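Local coordinates for packaging enzyme P4 (Pseudomonas phage phi6, PDB 4BLO), which hydrolyses nucleoside triphosphates as a hexameric RecA-like motor and probably uses that energy to package viral RNA into the phage procapsid, at residues G131-L136 with V151-D156. Numbering follows the deposited sequence.
Sequences GKSITL and VAEAYD. With CA (calcium ion), chain B; ADP (adenosine-5'-diphosphate), chain C.
Tyr155 reaches across to the first turn of helix 132-140 and makes the van der Waals part of the contact. Its CE2 lies 3.8 Å from Ser133 CB, which meets the ring obliquely, and its OH comes to 3.5 Å from Ile134 CD1, the two side chains crossing at about a right angle. The Tyr155 side chain also packs on Leu145 of strand 144-147. No hydrogen bond links the two segments directly; their polar groups converge on the nucleotide and its metal. Ser133 OG, swung away from its own carbonyl carbon (chi1 -63°), which brings it to the metal, binds the calcium ion at 2.3 Å, and ADP O2B supplies a second ligand at 2.5 Å. Asp187 is hydrogen-bonded to the same hydroxyl. The Glu153 carboxylate lies near this site, but its OE2 stays 3.5 Å from the calcium ion, beyond direct coordination, and lies at the edge of the Tyr155 ring, in its plane. Arg147 forms salt bridges with both this OE2 and Asp156 OD2, and the latter accepts a hydrogen bond from the backbone N of Glu153, tying down the turn that carries the glutamate. The phosphates are gripped by amides at the helix start: Lys132 N reaches O1B nearly straight (168°), Ser133 N reaches O2B, and Ile134 N holds O2A on the alpha phosphate. Lys132 bends at its third and fourth torsions to bring NZ back to O1B, 2.7 Å away. Backbone amides and a lysine wrapped around the beta phosphate, with a serine on the metal, are the signature of the Walker A P-loop of RecA-like ATPases; here the loop before strand 161-163 flanks that site, and Glu153 belongs to the same ADP pocket.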
loop_
_atom_site.group_PDB
_atom_site.type_symbol
_atom_site.label_atom_id
_atom_site.label_comp_id
_atom_site.label_asym_id
_atom_site.label_seq_id
_atom_site.Cartn_x
_atom_site.Cartn_y
_atom_site.Cartn_z
ATOM N N GLY L 131 10.504 -8.153 31.604
ATOM C CA GLY L 131 9.927 -8.627 32.845
ATOM C C GLY L 131 8.467 -8.289 33.049
ATOM O O GLY L 131 8.063 -8.060 34.185
ATOM N N LYS L 132 7.672 -8.269 31.965
ATOM C CA LYS L 132 6.236 -7.967 32.037
ATOM C C LYS L 132 5.474 -9.111 32.728
ATOM O O LYS L 132 4.807 -8.874 33.737
ATOM C CB LYS L 132 5.636 -7.701 30.640
ATOM C CG LYS L 132 6.240 -6.520 29.900
ATOM C CD LYS L 132 5.604 -6.312 28.504
ATOM C CE LYS L 132 5.986 -7.354 27.482
ATOM N NZ LYS L 132 7.448 -7.385 27.175
ATOM N N SER L 133 5.611 -10.350 32.206
ATOM C CA SER L 133 4.953 -11.548 32.718
ATOM C C SER L 133 5.360 -11.835 34.175
ATOM O O SER L 133 4.516 -12.258 34.967
ATOM C CB SER L 133 5.260 -12.747 31.825
ATOM O OG SER L 133 4.744 -12.556 30.518
ATOM N N ILE L 134 6.637 -11.557 34.526
ATOM C CA ILE L 134 7.200 -11.714 35.873
ATOM C C ILE L 134 6.533 -10.718 36.821
ATOM O O ILE L 134 6.055 -11.134 37.873
ATOM C CB ILE L 134 8.753 -11.574 35.833
ATOM C CG1 ILE L 134 9.423 -12.943 35.562
ATOM C CG2 ILE L 134 9.370 -10.848 37.048
ATOM C CD1 ILE L 134 9.228 -14.111 36.658
ATOM N N THR L 135 6.466 -9.429 36.427
ATOM C CA THR L 135 5.848 -8.357 37.216
ATOM C C THR L 135 4.360 -8.665 37.420
ATOM O O THR L 135 3.862 -8.548 38.544
ATOM C CB THR L 135 6.058 -6.995 36.546
ATOM O OG1 THR L 135 7.454 -6.769 36.417
ATOM C CG2 THR L 135 5.434 -5.852 37.333
ATOM N N LEU L 136 3.677 -9.106 36.336
ATOM C CA LEU L 136 2.269 -9.450 36.378
ATOM C C LEU L 136 1.962 -10.546 37.435
ATOM O O LEU L 136 1.057 -10.370 38.251
ATOM C CB LEU L 136 1.801 -9.892 34.976
ATOM C CG LEU L 136 0.354 -10.412 34.861
ATOM C CD1 LEU L 136 -0.669 -9.330 35.208
ATOM C CD2 LEU L 136 0.094 -10.968 33.497
ATOM N N VAL L 151 3.721 -18.338 24.403
ATOM C CA VAL L 151 4.293 -19.701 24.314
ATOM C C VAL L 151 4.177 -20.425 25.708
ATOM O O VAL L 151 3.836 -19.778 26.706
ATOM C CB VAL L 151 5.735 -19.666 23.741
ATOM C CG1 VAL L 151 6.788 -19.463 24.823
ATOM C CG2 VAL L 151 6.032 -20.894 22.916
ATOM N N ALA L 152 4.398 -21.762 25.754
ATOM C CA ALA L 152 4.303 -22.567 26.982
ATOM C C ALA L 152 5.269 -22.076 28.061
ATOM O O ALA L 152 6.490 -22.135 27.892
ATOM C CB ALA L 152 4.556 -24.034 26.681
ATOM N N GLU L 153 4.691 -21.546 29.162
ATOM C CA GLU L 153 5.414 -21.016 30.321
ATOM C C GLU L 153 4.863 -21.627 31.611
ATOM O O GLU L 153 3.869 -22.356 31.564
ATOM C CB GLU L 153 5.324 -19.485 30.363
ATOM C CG GLU L 153 6.000 -18.782 29.202
ATOM C CD GLU L 153 6.250 -17.310 29.436
ATOM O OE1 GLU L 153 7.271 -16.984 30.086
ATOM O OE2 GLU L 153 5.429 -16.481 28.980
ATOM N N ALA L 154 5.512 -21.340 32.760
ATOM C CA ALA L 154 5.112 -21.839 34.081
ATOM C C ALA L 154 3.717 -21.348 34.484
ATOM O O ALA L 154 3.034 -22.026 35.258
ATOM C CB ALA L 154 6.123 -21.400 35.127
ATOM N N TYR L 155 3.303 -20.179 33.954
ATOM C CA TYR L 155 2.025 -19.535 34.263
ATOM C C TYR L 155 0.834 -20.326 33.706
ATOM O O TYR L 155 -0.288 -20.152 34.182
ATOM C CB TYR L 155 2.005 -18.089 33.734
ATOM C CG TYR L 155 3.317 -17.352 33.905
ATOM C CD1 TYR L 155 3.753 -16.945 35.162
ATOM C CD2 TYR L 155 4.121 -17.052 32.809
ATOM C CE1 TYR L 155 4.966 -16.266 35.325
ATOM C CE2 TYR L 155 5.331 -16.374 32.961
ATOM C CZ TYR L 155 5.753 -15.983 34.220
ATOM O OH TYR L 155 6.955 -15.317 34.356
ATOM N N ASP L 156 1.080 -21.216 32.730
ATOM C CA ASP L 156 0.022 -22.021 32.117
ATOM C C ASP L 156 -0.444 -23.166 33.031
ATOM O O ASP L 156 -1.582 -23.625 32.891
ATOM C CB ASP L 156 0.490 -22.565 30.768
ATOM C CG ASP L 156 0.769 -21.456 29.772
ATOM O OD1 ASP L 156 -0.205 -20.929 29.175
ATOM O OD2 ASP L 156 1.959 -21.095 29.608
HETATM CA CA CA B . 5.930 -13.056 28.664
HETATM P PB ADP C . 8.419 -10.531 29.096
HETATM O O1B ADP C . 8.498 -8.987 29.120
HETATM O O2B ADP C . 7.018 -10.968 29.541
HETATM O O3B ADP C . 8.693 -11.049 27.709
HETATM P PA ADP C . 9.429 -12.238 31.254
HETATM O O1A ADP C . 8.765 -13.513 30.702
HETATM O O2A ADP C . 8.613 -11.716 32.375
HETATM O O3A ADP C . 9.514 -11.132 30.098
HETATM O "O5'" ADP C . 10.891 -12.563 31.772
HETATM C "C5'" ADP C . 11.886 -11.524 31.862
HETATM C "C4'" ADP C . 13.145 -12.058 32.490
HETATM O "O4'" ADP C . 13.694 -13.099 31.656
HETATM C "C3'" ADP C . 14.259 -11.024 32.621
HETATM O "O3'" ADP C . 14.130 -10.247 33.806
HETATM C "C2'" ADP C . 15.516 -11.893 32.594
HETATM O "O2'" ADP C . 15.843 -12.439 33.867
HETATM C "C1'" ADP C . 15.108 -12.998 31.611
HETATM N N9 ADP C . 15.535 -12.772 30.229
HETATM C C8 ADP C . 14.760 -12.395 29.164
HETATM N N7 ADP C . 15.418 -12.260 28.038
HETATM C C5 ADP C . 16.727 -12.574 28.387
HETATM C C6 ADP C . 17.925 -12.621 27.641
HETATM N N6 ADP C . 18.014 -12.271 26.355
HETATM N N1 ADP C . 19.054 -12.995 28.289
HETATM C C2 ADP C . 18.985 -13.281 29.594
HETATM N N3 ADP C . 17.920 -13.256 30.401
HETATM C C4 ADP C . 16.811 -12.895 29.731
#